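Local coordinates for protein CaaX farnesyltransferase beta subunit Ram1 (Aspergillus fumigatus, PDB 4L9P) that forms the zinc-containing subunit of a heterodimeric protein farnesyltransferase, which probably transfers a farnesyl group from farnesyl diphosphate to the cysteine of C-terminal CaaX sequences, at residues P122-R126 with N488-V492; N117-I121 with I482-T486. One frame throughout, in Å; residues are numbered along the deposited sequence.

Contact 1 (P122-R126 with N488-V492); sequences PALQR and NDRLV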
loop_
_atom_site.group_PDB
_atom_site.type_symbol
_atom_site.label_atom_id
_atom_site.label_comp_id
_atom_site.label_asym_id
_atom_site.label_seq_id
_atom_site.Cartn_x
_atom_site.Cartn_y
_atom_site.Cartn_z
ATOM N N PRO B 122 6.321 -2.641 27.335
ATOM C CA PRO B 122 5.377 -3.661 27.811
ATOM C C PRO B 122 5.395 -4.938 26.990
ATOM O O PRO B 122 5.676 -4.954 25.788
ATOM C CB PRO B 122 4.004 -2.956 27.747
ATOM C CG PRO B 122 4.208 -1.808 26.827
ATOM C CD PRO B 122 5.660 -1.444 26.793
ATOM N N ALA B 123 5.053 -6.032 27.630
ATOM C CA ALA B 123 4.887 -7.287 26.919
ATOM C C ALA B 123 3.808 -7.212 25.853
ATOM O O ALA B 123 2.801 -6.487 25.994
ATOM C CB ALA B 123 4.431 -8.375 27.949
ATOM N N LEU B 124 3.958 -8.046 24.858
ATOM C CA LEU B 124 2.848 -8.325 23.940
ATOM C C LEU B 124 1.759 -9.039 24.757
ATOM O O LEU B 124 2.013 -10.098 25.384
ATOM C CB LEU B 124 3.348 -9.195 22.793
ATOM C CG LEU B 124 2.271 -9.534 21.740
ATOM C CD1 LEU B 124 1.737 -8.289 21.002
ATOM C CD2 LEU B 124 2.753 -10.604 20.751
ATOM N N GLN B 125 0.549 -8.506 24.710
ATOM C CA GLN B 125 -0.592 -9.011 25.518
ATOM C C GLN B 125 -1.268 -10.168 24.770
ATOM O O GLN B 125 -2.366 -10.038 24.224
ATOM C CB GLN B 125 -1.559 -7.861 25.904
ATOM C CG GLN B 125 -0.846 -6.781 26.772
ATOM C CD GLN B 125 -0.337 -7.294 28.121
ATOM O OE1 GLN B 125 -1.045 -8.064 28.824
ATOM N NE2 GLN B 125 0.901 -6.888 28.495
ATOM N N ARG B 126 -0.539 -11.306 24.694
ATOM C CA ARG B 126 -0.940 -12.402 23.816
ATOM C C ARG B 126 -2.343 -12.916 24.100
ATOM O O ARG B 126 -3.143 -13.067 23.174
ATOM C CB ARG B 126 0.044 -13.593 23.910
ATOM C CG ARG B 126 1.507 -13.177 23.717
ATOM C CD ARG B 126 2.625 -14.346 23.789
ATOM N NE ARG B 126 2.502 -15.205 22.642
ATOM C CZ ARG B 126 3.387 -15.331 21.698
ATOM N NH1 ARG B 126 4.584 -14.762 21.779
ATOM N NH2 ARG B 126 3.050 -16.081 20.690
ATOM N N ASN B 488 9.683 -13.929 24.932
ATOM C CA ASN B 488 8.299 -14.232 25.242
ATOM C C ASN B 488 7.324 -13.563 24.249
ATOM O O ASN B 488 6.186 -14.023 24.125
ATOM C CB ASN B 488 7.938 -13.774 26.641
ATOM C CG ASN B 488 8.127 -14.856 27.699
ATOM O OD1 ASN B 488 8.714 -15.912 27.457
ATOM N ND2 ASN B 488 7.567 -14.579 28.862
ATOM N N ASP B 489 7.763 -12.506 23.568
ATOM C CA ASP B 489 6.905 -11.797 22.561
ATOM C C ASP B 489 7.091 -12.426 21.160
ATOM O O ASP B 489 6.574 -11.853 20.184
ATOM C CB ASP B 489 7.362 -10.330 22.475
ATOM C CG ASP B 489 7.205 -9.565 23.770
ATOM O OD1 ASP B 489 6.286 -9.879 24.602
ATOM O OD2 ASP B 489 8.000 -8.611 23.959
ATOM N N ARG B 490 7.909 -13.481 20.988
ATOM C CA ARG B 490 8.193 -14.001 19.640
ATOM C C ARG B 490 6.979 -14.588 18.945
ATOM O O ARG B 490 6.223 -15.376 19.495
ATOM C CB ARG B 490 9.334 -15.057 19.717
ATOM C CG ARG B 490 9.652 -15.610 18.306
ATOM C CD ARG B 490 10.933 -16.443 18.266
ATOM N NE ARG B 490 12.101 -15.592 18.535
ATOM C CZ ARG B 490 12.666 -14.793 17.619
ATOM N NH1 ARG B 490 12.234 -14.846 16.346
ATOM N NH2 ARG B 490 13.667 -13.963 17.945
ATOM N N LEU B 491 6.796 -14.117 17.698
ATOM C CA LEU B 491 5.725 -14.607 16.848
ATOM C C LEU B 491 6.251 -15.540 15.788
ATOM O O LEU B 491 7.465 -15.596 15.538
ATOM C CB LEU B 491 5.111 -13.347 16.154
ATOM C CG LEU B 491 4.514 -12.316 17.125
ATOM C CD1 LEU B 491 3.998 -11.074 16.320
ATOM C CD2 LEU B 491 3.374 -12.918 17.957
ATOM N N VAL B 492 5.342 -16.278 15.151
ATOM C CA VAL B 492 5.716 -17.150 14.050
ATOM C C VAL B 492 6.210 -16.313 12.874
ATOM O O VAL B 492 5.657 -15.259 12.609
ATOM C CB VAL B 492 4.465 -17.988 13.709
ATOM C CG1 VAL B 492 4.503 -18.655 12.390
ATOM C CG2 VAL B 492 4.074 -18.910 14.900
HETATM O O HOH W 1 8.203 -6.684 25.799
HETATM O O HOH W 2 4.324 -11.742 25.277
HETATM O O HOH W 3 3.722 -17.138 18.456
#
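Arg126, the first residue of helix 126-135, reaches across to the 488-492 loop with its guanidinium presented edge-on to two backbone carbonyls. After an m, t start the side chain bends at chi3 (69°, p), and this turn brings NH1 between the oxygens: Arg126 NH1 donates to Asn488 O and to Arg490 O, both at 2.9 Å. NH2 adds a weak bond to Arg490 O (3.5 Å), shares water 3 with that same oxygen, and also bonds to Leu165 O.

Asp489, in its m rotamer, swings its carboxylate back toward the partner loop. Its OD1 accepts from Leu124 N at 3.0 Å in a nearly straight bond, while water 2 lies 2.8 Å from both Asp489 OD1 and Leu124 O; OD2 accepts from Thr486 N, three residues earlier in the same loop. Leu124, with chi1 t and chi2 p, directs CD2 against Leu491 CD2 at 3.7 Å, and both leucines rest on Leu438 of helix 431-444. Gln125, at the N-cap position, centres an inverse gamma turn that leads into the helix.

The contact thus joins the loop entering helix 126-135 to the one leading toward helix 502-513, within the alpha-alpha toroid and away from the zinc and isoprenoid sites. Arg126 and Asp489 are both met by peptide groups and water, not by each other, while Arg490 turns away to a salt bridge with Glu487; the two loops are matched largely through main-chain groups, with Leu124-Leu491 as the apolar part.

Contact 2 (N117-I121 with I482-T486); sequences NKYGI and IGVFT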
loop_
_atom_site.group_PDB
_atom_site.type_symbol
_atom_site.label_atom_id
_atom_site.label_comp_id
_atom_site.label_asym_id
_atom_site.label_seq_id
_atom_site.Cartn_x
_atom_site.Cartn_y
_atom_site.Cartn_z
ATOM N N ASN B 117 9.800 -4.724 30.062
ATOM C CA ASN B 117 11.116 -5.345 29.945
ATOM C C ASN B 117 12.278 -4.398 30.238
ATOM O O ASN B 117 12.044 -3.246 30.621
ATOM C CB ASN B 117 11.260 -6.051 28.565
ATOM C CG ASN B 117 11.321 -5.077 27.390
ATOM O OD1 ASN B 117 11.648 -3.934 27.551
ATOM N ND2 ASN B 117 11.014 -5.577 26.205
ATOM N N LYS B 118 13.512 -4.854 30.027
ATOM C CA LYS B 118 14.671 -4.049 30.374
ATOM C C LYS B 118 14.837 -2.802 29.533
ATOM O O LYS B 118 15.587 -1.889 29.876
ATOM C CB LYS B 118 15.942 -4.901 30.320
ATOM C CG LYS B 118 16.200 -5.517 28.953
ATOM C CD LYS B 118 17.359 -6.506 29.013
ATOM C CE LYS B 118 17.569 -7.089 27.604
ATOM N NZ LYS B 118 18.385 -8.361 27.544
ATOM N N TYR B 119 14.117 -2.798 28.398
ATOM C CA TYR B 119 14.124 -1.625 27.519
ATOM C C TYR B 119 12.909 -0.743 27.805
ATOM O O TYR B 119 12.704 0.251 27.063
ATOM C CB TYR B 119 14.056 -2.067 26.035
ATOM C CG TYR B 119 15.336 -2.700 25.543
ATOM C CD1 TYR B 119 16.475 -1.903 25.246
ATOM C CD2 TYR B 119 15.436 -4.104 25.375
ATOM C CE1 TYR B 119 17.659 -2.491 24.781
ATOM C CE2 TYR B 119 16.601 -4.687 24.913
ATOM C CZ TYR B 119 17.702 -3.884 24.609
ATOM O OH TYR B 119 18.879 -4.466 24.147
ATOM N N GLY B 120 12.145 -1.037 28.850
ATOM C CA GLY B 120 11.045 -0.179 29.257
ATOM C C GLY B 120 9.775 -0.438 28.458
ATOM O O GLY B 120 8.865 0.399 28.505
ATOM N N ILE B 121 9.684 -1.572 27.771
ATOM C CA ILE B 121 8.582 -1.798 26.813
ATOM C C ILE B 121 7.617 -2.873 27.359
ATOM O O ILE B 121 8.068 -3.911 27.905
ATOM C CB ILE B 121 9.162 -2.308 25.517
ATOM C CG1 ILE B 121 10.144 -1.267 24.952
ATOM C CG2 ILE B 121 8.013 -2.607 24.483
ATOM C CD1 ILE B 121 10.904 -1.733 23.706
ATOM N N ILE B 482 18.893 -3.447 17.138
ATOM C CA ILE B 482 18.654 -4.342 18.258
ATOM C C ILE B 482 17.219 -4.796 18.375
ATOM O O ILE B 482 16.249 -4.143 17.849
ATOM C CB ILE B 482 19.060 -3.706 19.603
ATOM C CG1 ILE B 482 18.371 -2.333 19.769
ATOM C CG2 ILE B 482 20.585 -3.623 19.730
ATOM C CD1 ILE B 482 18.568 -1.683 21.207
ATOM N N GLY B 483 17.072 -5.945 19.006
ATOM C CA GLY B 483 15.776 -6.533 19.235
ATOM C C GLY B 483 15.339 -6.223 20.643
ATOM O O GLY B 483 15.886 -6.775 21.613
ATOM N N VAL B 484 14.356 -5.329 20.783
ATOM C CA VAL B 484 13.914 -4.830 22.107
ATOM C C VAL B 484 12.606 -5.445 22.564
ATOM O O VAL B 484 12.105 -5.150 23.654
ATOM C CB VAL B 484 13.853 -3.275 22.175
ATOM C CG1 VAL B 484 15.204 -2.703 21.802
ATOM C CG2 VAL B 484 12.781 -2.705 21.180
ATOM N N PHE B 485 12.051 -6.339 21.743
ATOM C CA PHE B 485 11.014 -7.274 22.238
ATOM C C PHE B 485 11.721 -8.301 23.177
ATOM O O PHE B 485 12.938 -8.448 23.133
ATOM C CB PHE B 485 10.393 -8.001 21.020
ATOM C CG PHE B 485 11.417 -8.604 20.115
ATOM C CD1 PHE B 485 11.901 -9.901 20.344
ATOM C CD2 PHE B 485 11.929 -7.876 19.039
ATOM C CE1 PHE B 485 12.942 -10.441 19.553
ATOM C CE2 PHE B 485 12.972 -8.402 18.239
ATOM C CZ PHE B 485 13.462 -9.699 18.501
ATOM N N THR B 486 10.914 -9.017 23.919
ATOM C CA THR B 486 11.489 -10.181 24.660
ATOM C C THR B 486 11.234 -11.448 23.836
ATOM O O THR B 486 10.368 -11.485 22.916
ATOM C CB THR B 486 10.799 -10.386 26.015
ATOM O OG1 THR B 486 9.476 -10.921 25.805
ATOM C CG2 THR B 486 10.802 -9.112 26.860
#
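An Asx turn combined with a type I beta turn shapes the 117-121 side of this contact, which joins two irregular loops at the periphery of the alpha-alpha toroid. Asn117 OD1 accepts from Tyr119 N (2.8 Å) and from Ile121 N (3.1 Å), while the Asn117 to Gly120 turn is closed by Gly120 N to Asn117 O at 2.8 Å. A further backbone bond, Asn117 N to Ile121 O (2.9 Å), draws the ends of the segment together. Gly120 completes the reversal with a positive phi of 83°.

With its OD1 engaged inside the turn, the Asn117 amide still has ND2 to offer the other loop, and it donates to Val484 O at 2.8 Å. This is the one direct hydrogen bond between the segments; the rest is mostly apolar. Val484 is the centre of that packing: its CG1 lies 3.6 Å from the centroid of the Tyr119 ring, only 5° off the ring normal, a well-formed CH-pi contact, and its CG2 meets Ile121 CD1 at 3.3 Å. Tyr119 CE1 also touches Ile482 CD1 (3.8 Å), and Asn117 CB packs on Thr486 CG2 (3.5 Å). The Tyr119 hydroxyl is hydrogen-bonded to Gly477 O, in the loop that follows strand 468-471.

Helix 403-413 borders both loops: Ile121 rests on Arg408 and Leu411, Val484 on Thr407 and Ile482 on Glu404, while Arg408 NH1 donates to Tyr119 O.

In the fold
The two contacts are consecutive parts of one loop-to-loop seam, their centres 11 Å apart. Residues 117-121 run directly into 122-126, between helices 89-105 and 126-135; some 360 residues later 482-486 and 488-492 follow in the same order, between strand 468-471 and helix 502-513. The segments therefore alternate along the chain. Helix 403-413 packs against both contacts, helix 431-444 against contact 1, and the contacts touch where Arg490 NH2 lies 3.9 Å from Phe485 CE1. Much of the helical toroid lies between these loops in sequence, so the seam joins early and late parts of the chain, away from the zinc and the isoprenoid analogue.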